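Local coordinates for Serine/threonine-protein kinase/endoribonuclease IRE1 (PDB 2BE1) that senses unfolded proteins in the lumen of the endoplasmic reticulum through this lumenal domain, switching on an endoribonuclease that splices HAC1 precursor mRNA, at residues L7-I12 / V25-G30; E39-L44 / I122-N127; I60-G65 / Q296-L301; T116-T121 / I174-I179; E303-S308 / M333-I338. All blocks are in the same frame, centred on the assembly; numbering follows the deposited sequence.

Contact 1 (L7-I12 / V25-G30); sequences LSLSDI and VDRRNG
Residues 9-12 and 25-28 run 127° apart and meet at Asp11-Ile12 and Asp26-Arg27, Ile12 and Asp26 forming an antiparallel non-hydrogen-bonded pair in the hairpin of strands 8-17 and 22-26. Beside this pair Arg27 N gives Asp11 O a hydrogen bond of 2.8 Å. The chain turns a corner at Asp11, where Ser10 OG accepts from Ile12 N in an ST turn. Arg28 holds the Asp26 carboxylate through NE and NH1, one nitrogen to each oxygen. Arg28 NE lies 3.3 Å from Asp26 OD2, in the guanidinium plane and on the oxygen's syn lone pair, whereas NH1 meets OD1 at 3.1 Å from above the carboxylate plane. Asp26 OD2 also accepts from Arg28 N, closing an Asx turn. Asp11 approaches differently: its OD1 sits over the centre of the Arg28 guanidinium, 3.1 Å from NE, with no N-H aimed at it. Arg27 runs extended from CG to NE and crosses Leu9 at about a right angle; Leu9 CD1 lies over one guanidinium face, 3.6 Å from Arg27 NH1. The charged end of Arg27 is paired with Asp212 and Asp250. Arg28 thus serves two carboxylates, Asp26 through directed bonds at its edge and Asp11 through charge alone over its face, and its positive charge probably offsets the repulsion between Asp11 OD1 and Asp26 OD2, 4.9 Å apart.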
# COMPACT_ATOMS: atom_id res chain seq x y z
N LEU A 7 -21.74 -17.59 18.53
CA LEU A 7 -21.38 -16.19 18.85
C LEU A 7 -22.66 -15.39 19.04
O LEU A 7 -23.49 -15.42 18.14
CB LEU A 7 -20.55 -15.55 17.72
CG LEU A 7 -19.01 -15.37 17.80
CD1 LEU A 7 -18.32 -16.37 18.68
CD2 LEU A 7 -18.31 -15.36 16.43
N SER A 8 -22.85 -14.71 20.19
CA SER A 8 -24.03 -13.81 20.36
C SER A 8 -23.98 -12.70 19.36
O SER A 8 -22.92 -12.14 19.13
CB SER A 8 -24.09 -13.07 21.69
OG SER A 8 -24.02 -13.95 22.76
N LEU A 9 -25.10 -12.38 18.76
CA LEU A 9 -25.14 -11.16 18.05
C LEU A 9 -25.41 -10.13 19.12
O LEU A 9 -26.37 -10.18 19.82
CB LEU A 9 -26.19 -11.24 16.97
CG LEU A 9 -26.62 -10.05 16.13
CD1 LEU A 9 -25.49 -9.28 15.50
CD2 LEU A 9 -27.44 -10.65 15.07
N SER A 10 -24.50 -9.21 19.28
CA SER A 10 -24.67 -8.15 20.22
C SER A 10 -25.79 -7.22 19.80
O SER A 10 -26.24 -7.22 18.66
CB SER A 10 -23.36 -7.37 20.29
OG SER A 10 -23.44 -6.25 21.14
N ASP A 11 -26.23 -6.41 20.74
CA ASP A 11 -27.22 -5.40 20.45
C ASP A 11 -26.62 -4.12 19.96
O ASP A 11 -27.31 -3.22 19.50
CB ASP A 11 -27.97 -5.13 21.72
CG ASP A 11 -29.13 -6.01 21.85
OD1 ASP A 11 -29.75 -6.01 22.94
OD2 ASP A 11 -29.41 -6.70 20.84
N ILE A 12 -25.31 -4.01 20.08
CA ILE A 12 -24.64 -2.86 19.57
C ILE A 12 -24.39 -3.05 18.10
O ILE A 12 -24.21 -4.18 17.63
CB ILE A 12 -23.31 -2.65 20.24
CG1 ILE A 12 -23.43 -2.81 21.75
CG2 ILE A 12 -22.78 -1.27 19.89
CD1 ILE A 12 -24.56 -2.01 22.37
N VAL A 25 -24.83 2.56 17.56
CA VAL A 25 -26.30 2.64 17.58
C VAL A 25 -26.87 1.31 18.12
O VAL A 25 -26.30 0.23 17.84
CB VAL A 25 -26.93 3.08 16.20
CG1 VAL A 25 -26.23 2.44 15.10
CG2 VAL A 25 -28.35 2.67 16.14
N ASP A 26 -27.95 1.42 18.92
CA ASP A 26 -28.61 0.27 19.50
C ASP A 26 -29.52 -0.40 18.50
O ASP A 26 -30.59 0.10 18.20
CB ASP A 26 -29.44 0.69 20.72
CG ASP A 26 -30.30 -0.45 21.29
OD1 ASP A 26 -31.11 -0.17 22.17
OD2 ASP A 26 -30.21 -1.61 20.86
N ARG A 27 -29.08 -1.55 18.04
CA ARG A 27 -29.83 -2.43 17.16
C ARG A 27 -31.34 -2.58 17.42
O ARG A 27 -32.09 -3.02 16.55
CB ARG A 27 -29.20 -3.81 17.25
CG ARG A 27 -29.35 -4.62 16.01
CD ARG A 27 -28.83 -6.00 16.14
NE ARG A 27 -28.97 -6.71 14.88
CZ ARG A 27 -27.98 -6.79 13.98
NH1 ARG A 27 -26.80 -6.19 14.23
NH2 ARG A 27 -28.13 -7.48 12.82
N ARG A 28 -31.80 -2.25 18.61
CA ARG A 28 -33.19 -2.57 18.87
C ARG A 28 -34.15 -1.49 18.56
O ARG A 28 -35.33 -1.74 18.42
CB ARG A 28 -33.41 -3.09 20.26
CG ARG A 28 -33.31 -4.63 20.30
CD ARG A 28 -32.84 -5.05 21.68
NE ARG A 28 -32.00 -3.99 22.24
CZ ARG A 28 -31.78 -3.77 23.53
NH1 ARG A 28 -31.01 -2.74 23.86
NH2 ARG A 28 -32.32 -4.55 24.48
N ASN A 29 -33.64 -0.28 18.41
CA ASN A 29 -34.50 0.85 18.20
C ASN A 29 -33.84 1.92 17.35
O ASN A 29 -34.50 2.86 16.93
CB ASN A 29 -34.81 1.41 19.55
CG ASN A 29 -33.60 1.57 20.38
OD1 ASN A 29 -32.49 1.69 19.87
ND2 ASN A 29 -33.78 1.57 21.66
N GLY A 30 -32.53 1.80 17.12
CA GLY A 30 -31.77 2.85 16.39
C GLY A 30 -31.40 4.05 17.26
O GLY A 30 -31.14 5.13 16.74

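Contact 2 (E39-L44 / I122-N127); sequences ENFQPL and IMYTIN
An edge-to-face aromatic pair, Phe41 with Tyr124, ties the loop between strands 31-36 and 45-46 to the long strand 112-127. The edge of the Phe41 ring is turned to the face of the Tyr124 ring, with centroids 4.9 Å apart and planes inclined at 67°. The touch is made by one side of Phe41: its CD2 lies 3.5 Å from Tyr124 CZ, and its CE2 stands over the tyrosine face, displaced toward the rim, 3.8 Å from Tyr124 CE2. Tyr124 CB already points to the loop, and CG, beside the backbone N (chi1 -65°), carries the ring on to the Phe41 edge. Gln42 approaches the same tyrosine tip to tip, its amide end near the plane of the ring at the hydroxyl; the amide and ring planes are 41° apart. Ile126, two residues along the strand from Tyr124, adds a looser apolar touch, its CD1 4.5 Å from Phe41 CZ. Ile122 and Ile126 point to the loop as Tyr124 does. Around the contact, Phe41 makes a second edge-to-face pair with Trp194 of strand 190-195 and touches Ile133 of strand 133-137, while Gln42 rests on Lys172 and Ile174 of strand 167-179. Met123 packs instead on Pro93 of the second subunit, consistent with strand 112-127 having the loop on its Tyr124 side and the dimer partner on its Met123 side.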
# COMPACT_ATOMS: atom_id res chain seq x y z
N GLU A 39 -12.68 14.84 14.23
CA GLU A 39 -11.37 15.44 14.64
C GLU A 39 -10.50 14.35 15.12
O GLU A 39 -9.31 14.38 14.91
CB GLU A 39 -11.52 16.42 15.82
CG GLU A 39 -12.26 17.71 15.49
CD GLU A 39 -13.55 17.45 14.70
OE1 GLU A 39 -14.54 16.99 15.32
OE2 GLU A 39 -13.54 17.68 13.46
N ASN A 40 -11.12 13.39 15.80
CA ASN A 40 -10.42 12.23 16.30
C ASN A 40 -9.85 11.31 15.25
O ASN A 40 -8.87 10.62 15.51
CB ASN A 40 -11.28 11.47 17.27
CG ASN A 40 -11.52 12.25 18.52
OD1 ASN A 40 -12.61 12.23 19.07
ND2 ASN A 40 -10.51 12.99 18.97
N PHE A 41 -10.43 11.31 14.06
CA PHE A 41 -9.93 10.44 13.01
C PHE A 41 -9.52 11.29 11.82
O PHE A 41 -8.77 12.23 11.96
CB PHE A 41 -10.99 9.38 12.67
CG PHE A 41 -11.55 8.68 13.88
CD1 PHE A 41 -12.90 8.63 14.11
CD2 PHE A 41 -10.73 8.10 14.82
CE1 PHE A 41 -13.41 7.99 15.27
CE2 PHE A 41 -11.24 7.46 15.95
CZ PHE A 41 -12.58 7.41 16.17
N GLN A 42 -10.04 10.95 10.65
CA GLN A 42 -9.76 11.64 9.40
C GLN A 42 -11.06 11.69 8.61
O GLN A 42 -11.85 10.72 8.67
CB GLN A 42 -8.70 10.91 8.54
CG GLN A 42 -7.55 10.25 9.32
CD GLN A 42 -8.05 9.07 10.18
OE1 GLN A 42 -7.37 8.63 11.15
NE2 GLN A 42 -9.24 8.54 9.83
N PRO A 43 -11.30 12.82 7.91
CA PRO A 43 -12.25 13.00 6.79
C PRO A 43 -12.20 11.78 5.87
O PRO A 43 -11.10 11.31 5.53
CB PRO A 43 -11.66 14.21 6.01
CG PRO A 43 -10.51 14.78 6.87
CD PRO A 43 -10.64 14.10 8.27
N LEU A 44 -13.37 11.26 5.48
CA LEU A 44 -13.43 10.00 4.70
C LEU A 44 -13.03 10.23 3.28
O LEU A 44 -12.37 9.42 2.69
CB LEU A 44 -14.83 9.40 4.71
CG LEU A 44 -15.14 8.03 5.26
CD1 LEU A 44 -14.34 7.85 6.45
CD2 LEU A 44 -16.55 8.06 5.67
N ILE A 122 -4.34 1.64 10.10
CA ILE A 122 -4.48 1.98 11.53
C ILE A 122 -5.43 1.04 12.35
O ILE A 122 -6.41 0.51 11.84
CB ILE A 122 -4.98 3.41 11.71
CG1 ILE A 122 -3.85 4.39 11.66
CG2 ILE A 122 -5.55 3.62 13.08
CD1 ILE A 122 -4.28 5.79 12.23
N MET A 123 -5.18 0.87 13.65
CA MET A 123 -6.12 0.15 14.50
C MET A 123 -6.44 0.96 15.75
O MET A 123 -5.55 1.54 16.35
CB MET A 123 -5.53 -1.18 14.90
CG MET A 123 -6.55 -2.23 15.22
SD MET A 123 -6.50 -3.52 13.96
CE MET A 123 -8.11 -4.20 14.12
N TYR A 124 -7.71 1.00 16.14
CA TYR A 124 -8.13 1.68 17.37
C TYR A 124 -8.82 0.66 18.21
O TYR A 124 -9.53 -0.22 17.69
CB TYR A 124 -9.17 2.74 17.09
CG TYR A 124 -8.70 3.89 16.27
CD1 TYR A 124 -8.89 3.89 14.88
CD2 TYR A 124 -8.10 5.00 16.86
CE1 TYR A 124 -8.46 4.93 14.10
CE2 TYR A 124 -7.68 6.08 16.09
CZ TYR A 124 -7.86 6.04 14.70
OH TYR A 124 -7.43 7.09 13.88
N THR A 125 -8.64 0.77 19.53
CA THR A 125 -9.50 0.04 20.46
C THR A 125 -10.31 1.07 21.25
O THR A 125 -9.76 2.04 21.79
CB THR A 125 -8.75 -0.86 21.43
OG1 THR A 125 -7.89 -0.04 22.22
CG2 THR A 125 -7.92 -1.88 20.69
N ILE A 126 -11.61 0.86 21.28
CA ILE A 126 -12.52 1.84 21.74
C ILE A 126 -13.38 1.11 22.72
O ILE A 126 -13.69 -0.06 22.49
CB ILE A 126 -13.35 2.33 20.57
CG1 ILE A 126 -12.46 3.00 19.54
CG2 ILE A 126 -14.39 3.34 21.03
CD1 ILE A 126 -13.17 3.54 18.36
N ASN A 127 -13.76 1.78 23.80
CA ASN A 127 -14.64 1.19 24.77
C ASN A 127 -16.05 1.24 24.30
O ASN A 127 -16.55 2.34 24.13
CB ASN A 127 -14.60 1.97 26.06
CG ASN A 127 -15.63 1.47 27.03
OD1 ASN A 127 -16.67 2.07 27.19
ND2 ASN A 127 -15.36 0.33 27.63

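Contact 3 (I60-G65 / Q296-L301); sequences IIEPFG and QNFPSL
Asn297 sets its amide between a carboxylate and an aromatic ring, meeting Glu62 and Phe64 at once. Its ND2 gives Glu62 OE1 a weak hydrogen bond of 3.0 Å, the amide and carboxylate planes being 26° apart. The other flank of the contact is aromatic: Asn297 CB lies over one face of the Phe64 ring, offset toward the rim, and Asn297 CG is 3.4 Å from Phe64 CE2. Glu62 OE1 has a further partner in Ser294 OG, which also bonds Asn297 N, so one serine hydroxyl bonds to both partners. Between Glu62 and Phe64 the chain makes an inverse gamma turn centred on Pro63, just past strand 57-61, and the turn presents both side chains to the start of helix 299-303. Phe298, at the N-cap position of that helix, points its edge at the face of Phe64, centroids 5.6 Å apart. Glu62 OE1 sits in the plane of the Phe298 ring at its edge, 3.3 Å from CE1. An alanine in place of Asn297 would probably leave Glu62 OE1 without its weak amide donor and open a gap against the CD2-CE2 side of Phe64. Phe298 CZ meanwhile packs on Phe64 CB at 4.0 Å.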
# COMPACT_ATOMS: atom_id res chain seq x y z
N ILE A 60 -15.35 12.89 -8.26
CA ILE A 60 -16.30 12.40 -7.28
C ILE A 60 -16.00 10.97 -6.98
O ILE A 60 -15.96 10.16 -7.90
CB ILE A 60 -17.72 12.43 -7.83
CG1 ILE A 60 -18.10 13.87 -8.15
CG2 ILE A 60 -18.72 11.85 -6.82
CD1 ILE A 60 -19.17 14.02 -9.09
N ILE A 61 -15.82 10.63 -5.69
CA ILE A 61 -15.68 9.18 -5.32
C ILE A 61 -16.76 8.62 -4.41
O ILE A 61 -17.39 9.34 -3.59
CB ILE A 61 -14.38 8.88 -4.68
CG1 ILE A 61 -14.38 9.51 -3.31
CG2 ILE A 61 -13.22 9.46 -5.54
CD1 ILE A 61 -13.02 10.02 -3.00
N GLU A 62 -17.04 7.34 -4.59
CA GLU A 62 -18.03 6.75 -3.71
C GLU A 62 -17.23 6.29 -2.49
O GLU A 62 -16.27 5.52 -2.61
CB GLU A 62 -18.78 5.59 -4.35
CG GLU A 62 -19.61 4.83 -3.36
CD GLU A 62 -20.35 3.68 -4.01
OE1 GLU A 62 -21.58 3.46 -3.76
OE2 GLU A 62 -19.70 3.01 -4.81
N PRO A 63 -17.58 6.81 -1.30
CA PRO A 63 -16.77 6.52 -0.13
C PRO A 63 -17.17 5.16 0.32
O PRO A 63 -17.97 5.04 1.25
CB PRO A 63 -17.26 7.53 0.89
CG PRO A 63 -18.62 7.73 0.56
CD PRO A 63 -18.73 7.65 -0.95
N PHE A 64 -16.70 4.13 -0.33
CA PHE A 64 -17.19 2.85 0.10
C PHE A 64 -16.40 1.79 -0.60
O PHE A 64 -16.01 1.95 -1.76
CB PHE A 64 -18.69 2.69 -0.17
CG PHE A 64 -19.14 1.31 0.02
CD1 PHE A 64 -19.51 0.86 1.27
CD2 PHE A 64 -19.12 0.40 -1.04
CE1 PHE A 64 -19.92 -0.50 1.44
CE2 PHE A 64 -19.53 -0.97 -0.86
CZ PHE A 64 -19.93 -1.40 0.37
N GLY A 65 -16.12 0.73 0.11
CA GLY A 65 -15.28 -0.27 -0.46
C GLY A 65 -13.96 0.26 -0.95
O GLY A 65 -13.28 1.02 -0.25
N GLN A 296 -26.18 0.28 -6.17
CA GLN A 296 -25.67 -1.04 -5.80
C GLN A 296 -25.45 -1.03 -4.31
O GLN A 296 -26.01 -1.81 -3.56
CB GLN A 296 -24.33 -1.31 -6.45
CG GLN A 296 -24.37 -1.43 -7.96
CD GLN A 296 -25.18 -0.26 -8.59
OE1 GLN A 296 -26.42 -0.26 -8.58
NE2 GLN A 296 -24.47 0.73 -9.14
N ASN A 297 -24.66 -0.07 -3.86
CA ASN A 297 -24.36 0.01 -2.47
C ASN A 297 -25.37 0.69 -1.62
O ASN A 297 -25.38 0.47 -0.42
CB ASN A 297 -23.01 0.63 -2.31
CG ASN A 297 -22.00 -0.13 -3.09
OD1 ASN A 297 -22.17 -1.33 -3.33
ND2 ASN A 297 -20.97 0.55 -3.54
N PHE A 298 -26.23 1.52 -2.18
CA PHE A 298 -27.08 2.24 -1.25
C PHE A 298 -28.49 2.38 -1.78
O PHE A 298 -29.09 3.52 -1.73
CB PHE A 298 -26.51 3.62 -0.87
CG PHE A 298 -25.13 3.58 -0.35
CD1 PHE A 298 -24.03 3.61 -1.23
CD2 PHE A 298 -24.91 3.48 1.02
CE1 PHE A 298 -22.73 3.56 -0.71
CE2 PHE A 298 -23.64 3.48 1.56
CZ PHE A 298 -22.54 3.52 0.70
N PRO A 299 -29.07 1.23 -2.20
CA PRO A 299 -30.32 1.15 -2.92
C PRO A 299 -31.34 1.87 -2.12
O PRO A 299 -32.11 2.69 -2.62
CB PRO A 299 -30.63 -0.32 -2.83
CG PRO A 299 -29.93 -0.72 -1.57
CD PRO A 299 -28.61 -0.12 -1.85
N SER A 300 -31.30 1.57 -0.84
CA SER A 300 -32.35 2.03 0.01
C SER A 300 -32.45 3.59 0.05
O SER A 300 -33.58 4.17 -0.00
CB SER A 300 -32.17 1.41 1.40
OG SER A 300 -33.19 1.84 2.29
N LEU A 301 -31.28 4.22 0.14
CA LEU A 301 -31.11 5.68 0.14
C LEU A 301 -31.37 6.28 -1.23
O LEU A 301 -32.21 7.17 -1.39
CB LEU A 301 -29.71 6.03 0.56
CG LEU A 301 -29.55 7.51 0.87
CD1 LEU A 301 -28.81 7.65 2.13
CD2 LEU A 301 -28.76 8.14 -0.24

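Contact 4 (T116-T121 / I174-I179); sequences TGSMRT and IFELGI
Arg120 and Ile174 exchange two backbone hydrogen bonds, Arg120 N to Ile174 O at 2.9 Å and Ile174 N to Arg120 O at 2.8 Å. Thr116 and Gly178 make a second hydrogen-bonded pair, closed by Gly178 N to Thr116 O at 2.9 Å. Between them Glu176 N reaches Ser118 O in a weak bond, and Ser118 OG gives a weak, long one of 3.4 Å to Glu176 OE1. Arg120 lies obliquely across Ile174, whose CD1 meets Arg120 CZ at 3.8 Å while CB lies over the guanidinium face toward its rim. Glu176 OE2 is near the plane of that group at its edge, 4.2 Å from Arg120 NH2; the opposite charges probably attract, but beyond salt-bridge distance. On the opposite face of the sheet Met119 and Phe175 run side by side. Met119 CG, anti to the backbone N (chi1 173°), rests over the phenylalanine ring, 4.0 Å from CE2. Helix 85-89 touches Phe175. The axes of segments 118-121 and 174-176 lie 4.7 Å apart at 168°, an antiparallel ladder interrupted at Gly117-Ser118, and Ser118, Met119 and Arg120 pair in another antiparallel ladder with a strand of the second subunit, so one beta-sheet runs on across the interface.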
# COMPACT_ATOMS: atom_id res chain seq x y z
N THR A 116 1.31 8.99 -8.17
CA THR A 116 1.99 8.48 -7.01
C THR A 116 0.97 8.20 -5.96
O THR A 116 0.03 8.95 -5.75
CB THR A 116 2.98 9.44 -6.46
OG1 THR A 116 2.32 10.62 -6.02
CG2 THR A 116 3.89 9.81 -7.49
N GLY A 117 1.16 7.10 -5.27
CA GLY A 117 0.18 6.68 -4.25
C GLY A 117 0.63 6.68 -2.80
O GLY A 117 1.69 7.25 -2.45
N SER A 118 -0.18 6.03 -1.95
CA SER A 118 0.11 5.95 -0.56
C SER A 118 -1.08 5.34 0.10
O SER A 118 -2.24 5.78 -0.10
CB SER A 118 0.42 7.34 -0.02
OG SER A 118 -0.13 7.51 1.24
N MET A 119 -0.81 4.34 0.90
CA MET A 119 -1.88 3.67 1.57
C MET A 119 -1.46 3.34 2.99
O MET A 119 -0.41 2.76 3.15
CB MET A 119 -2.15 2.39 0.82
CG MET A 119 -3.14 1.53 1.53
SD MET A 119 -2.44 0.28 2.63
CE MET A 119 -3.60 -1.06 2.27
N ARG A 120 -2.23 3.71 4.01
CA ARG A 120 -1.84 3.37 5.40
C ARG A 120 -2.85 2.55 6.13
O ARG A 120 -4.06 2.68 5.96
CB ARG A 120 -1.72 4.58 6.33
CG ARG A 120 -0.96 5.69 5.88
CD ARG A 120 -0.72 6.58 7.09
NE ARG A 120 -1.85 7.44 7.51
CZ ARG A 120 -2.50 8.33 6.75
NH1 ARG A 120 -3.48 9.05 7.31
NH2 ARG A 120 -2.20 8.49 5.42
N THR A 121 -2.36 1.86 7.13
CA THR A 121 -3.23 1.09 7.96
C THR A 121 -3.18 1.68 9.40
O THR A 121 -2.11 2.19 9.83
CB THR A 121 -2.78 -0.38 7.79
OG1 THR A 121 -3.66 -1.04 6.88
CG2 THR A 121 -2.69 -1.10 9.12
N ILE A 174 -6.32 3.91 4.96
CA ILE A 174 -6.41 5.26 4.41
C ILE A 174 -5.55 5.46 3.20
O ILE A 174 -4.29 5.60 3.30
CB ILE A 174 -5.88 6.28 5.32
CG1 ILE A 174 -6.60 6.23 6.64
CG2 ILE A 174 -6.04 7.61 4.68
CD1 ILE A 174 -5.91 6.99 7.72
N PHE A 175 -6.22 5.57 2.07
CA PHE A 175 -5.55 5.74 0.80
C PHE A 175 -5.30 7.21 0.51
O PHE A 175 -5.96 8.11 1.10
CB PHE A 175 -6.43 5.21 -0.30
CG PHE A 175 -6.74 3.78 -0.18
CD1 PHE A 175 -7.75 3.37 0.62
CD2 PHE A 175 -6.02 2.84 -0.91
CE1 PHE A 175 -8.04 2.03 0.71
CE2 PHE A 175 -6.32 1.50 -0.83
CZ PHE A 175 -7.32 1.10 -0.02
N GLU A 176 -4.40 7.45 -0.45
CA GLU A 176 -4.11 8.79 -0.86
C GLU A 176 -3.44 8.77 -2.18
O GLU A 176 -2.31 8.42 -2.27
CB GLU A 176 -3.13 9.31 0.11
CG GLU A 176 -2.68 10.70 -0.05
CD GLU A 176 -1.87 11.03 1.20
OE1 GLU A 176 -0.60 10.91 1.14
OE2 GLU A 176 -2.55 11.30 2.26
N LEU A 177 -4.18 9.14 -3.21
CA LEU A 177 -3.70 9.15 -4.57
C LEU A 177 -3.36 10.59 -4.93
O LEU A 177 -4.11 11.50 -4.59
CB LEU A 177 -4.79 8.65 -5.48
CG LEU A 177 -4.26 8.66 -6.88
CD1 LEU A 177 -3.83 7.26 -7.23
CD2 LEU A 177 -5.41 9.14 -7.73
N GLY A 178 -2.25 10.79 -5.62
CA GLY A 178 -1.83 12.13 -5.94
C GLY A 178 -1.56 12.08 -7.40
O GLY A 178 -0.67 11.37 -7.80
N ILE A 179 -2.32 12.80 -8.21
CA ILE A 179 -1.97 12.85 -9.63
C ILE A 179 -1.41 14.20 -10.09
O ILE A 179 -2.00 15.24 -9.81
CB ILE A 179 -3.05 12.29 -10.51
CG1 ILE A 179 -3.04 13.01 -11.83
CG2 ILE A 179 -4.38 12.42 -9.85
CD1 ILE A 179 -3.57 12.20 -12.90

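Contact 5 (E303-S308 / M333-I338); sequences ESAPIS and MGVHQI
Met333, the first residue to leave helical geometry after helix 325-332, turns its carbonyl to Ser308: its O receives a CA-H...O contact from Ser308 CA at 3.4 Å. Gly334 follows at a phi of 109°, a value that favours glycine, its CA 3.7 Å from Pro306 O. Val335 carries the backbone link. Its N donates to Pro306 O at 3.1 Å in a nearly straight bond (170°), and its O accepts from Ser308 N at 3.1 Å. The two bonds bracket Ile307, which forms a single beta bridge with Val335. The Val335 side chain packs on Ala305, CG1 to CB 3.9 Å. His336 CB points away from 303-308, but CG lies beside the backbone N (chi1 -59°), bringing the ring back to Ser308, whose OG stands over one face near the rim, 3.0 Å from CE1. In the ring plane, His336 ND1 makes a weak bond to Gly334 O at 3.4 Å. Leu78 and Tyr310 also touch this side chain. An alanine at His336 would probably leave Ser308 OG without the ring beneath it, Gly334 O without its weak side-chain donor and a gap beside Leu78. Ser308 OG also caps helix 309-312 by accepting from Ala311 N, so the polar groups of one serine, backbone N to the edge strand 334-336 and OG to the helix, probably hold the start of that helix against the sheet.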
# COMPACT_ATOMS: atom_id res chain seq x y z
N GLU A 303 -33.18 5.43 -3.55
CA GLU A 303 -34.54 5.32 -4.04
C GLU A 303 -35.40 6.29 -3.28
O GLU A 303 -36.35 6.76 -3.82
CB GLU A 303 -34.98 3.87 -3.90
CG GLU A 303 -36.41 3.62 -3.53
CD GLU A 303 -36.52 2.42 -2.54
OE1 GLU A 303 -35.99 2.51 -1.37
OE2 GLU A 303 -37.13 1.39 -2.96
N SER A 304 -35.04 6.59 -2.03
CA SER A 304 -35.74 7.59 -1.20
C SER A 304 -35.23 9.03 -1.44
O SER A 304 -35.51 9.98 -0.71
CB SER A 304 -35.59 7.21 0.29
OG SER A 304 -34.35 7.66 0.84
N ALA A 305 -34.48 9.17 -2.51
CA ALA A 305 -33.75 10.39 -2.81
C ALA A 305 -34.34 11.12 -4.05
O ALA A 305 -34.73 10.49 -5.04
CB ALA A 305 -32.31 10.01 -3.07
N PRO A 306 -34.34 12.45 -4.01
CA PRO A 306 -34.97 13.33 -5.03
C PRO A 306 -34.16 13.43 -6.31
O PRO A 306 -32.94 13.48 -6.27
CB PRO A 306 -34.96 14.67 -4.37
CG PRO A 306 -33.75 14.54 -3.40
CD PRO A 306 -33.64 13.17 -2.93
N ILE A 307 -34.82 13.47 -7.46
CA ILE A 307 -34.07 13.59 -8.74
C ILE A 307 -33.35 14.93 -8.90
O ILE A 307 -33.95 15.98 -8.91
CB ILE A 307 -34.93 13.29 -10.01
CG1 ILE A 307 -35.34 11.82 -9.99
CG2 ILE A 307 -34.09 13.50 -11.26
CD1 ILE A 307 -36.88 11.52 -10.21
N SER A 308 -32.04 14.84 -9.03
CA SER A 308 -31.21 16.01 -9.10
C SER A 308 -31.71 16.90 -10.18
O SER A 308 -32.14 16.43 -11.26
CB SER A 308 -29.76 15.63 -9.35
OG SER A 308 -29.43 15.71 -10.70
N MET A 333 -26.58 18.24 -7.13
CA MET A 333 -26.89 17.48 -5.97
C MET A 333 -28.20 16.74 -6.17
O MET A 333 -29.14 17.30 -6.73
CB MET A 333 -27.02 18.44 -4.83
CG MET A 333 -27.26 17.74 -3.55
SD MET A 333 -27.55 19.10 -2.41
CE MET A 333 -25.86 19.57 -1.86
N GLY A 334 -28.25 15.51 -5.67
CA GLY A 334 -29.39 14.58 -5.83
C GLY A 334 -29.06 13.42 -6.77
O GLY A 334 -27.89 13.25 -7.18
N VAL A 335 -30.04 12.64 -7.16
CA VAL A 335 -29.68 11.53 -8.03
C VAL A 335 -29.67 11.78 -9.55
O VAL A 335 -30.56 12.35 -10.13
CB VAL A 335 -30.49 10.32 -7.69
CG1 VAL A 335 -31.70 10.71 -6.88
CG2 VAL A 335 -30.90 9.53 -8.98
N HIS A 336 -28.61 11.29 -10.18
CA HIS A 336 -28.51 11.21 -11.63
C HIS A 336 -28.65 9.78 -12.04
O HIS A 336 -28.84 8.90 -11.21
CB HIS A 336 -27.16 11.70 -12.11
CG HIS A 336 -26.85 13.11 -11.71
ND1 HIS A 336 -26.87 13.53 -10.40
CD2 HIS A 336 -26.50 14.18 -12.45
CE1 HIS A 336 -26.58 14.82 -10.35
NE2 HIS A 336 -26.34 15.24 -11.58
N GLN A 337 -28.55 9.54 -13.34
CA GLN A 337 -28.61 8.21 -13.86
C GLN A 337 -27.57 7.84 -14.95
O GLN A 337 -27.85 7.99 -16.13
CB GLN A 337 -29.96 8.05 -14.46
CG GLN A 337 -30.08 6.68 -14.92
CD GLN A 337 -31.48 6.31 -15.25
OE1 GLN A 337 -32.38 6.32 -14.38
NE2 GLN A 337 -31.71 5.96 -16.53
N ILE A 338 -26.37 7.36 -14.59
CA ILE A 338 -25.34 7.01 -15.58
C ILE A 338 -25.86 5.97 -16.61
O ILE A 338 -26.65 5.06 -16.29
CB ILE A 338 -24.11 6.47 -14.88
CG1 ILE A 338 -24.47 5.11 -14.25
CG2 ILE A 338 -23.67 7.45 -13.83
CD1 ILE A 338 -23.29 4.08 -13.83

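How the contacts relate
From the N terminus, contact 1 closes first, a short hairpin loop that ends before any other contact opens. Contact 2 then starts in the loop at 39-44 and closes on strand 112-127, crossing contact 3, which opens at 60-65 and closes only at 296-301, joining the end of strand 57-61 to the start of helix 299-303. Contact 4 lies wholly within that span. It also crosses contact 2, shares strand 112-127 with it, and touches it at one point; both meet the second subunit. Contact 5 follows contact 3 in series, about 12 Å away between centres, tying the loop before helix 309-312 to strand 334-336. Contacts 1 and 4 lie on opposite sides of the chain's centre.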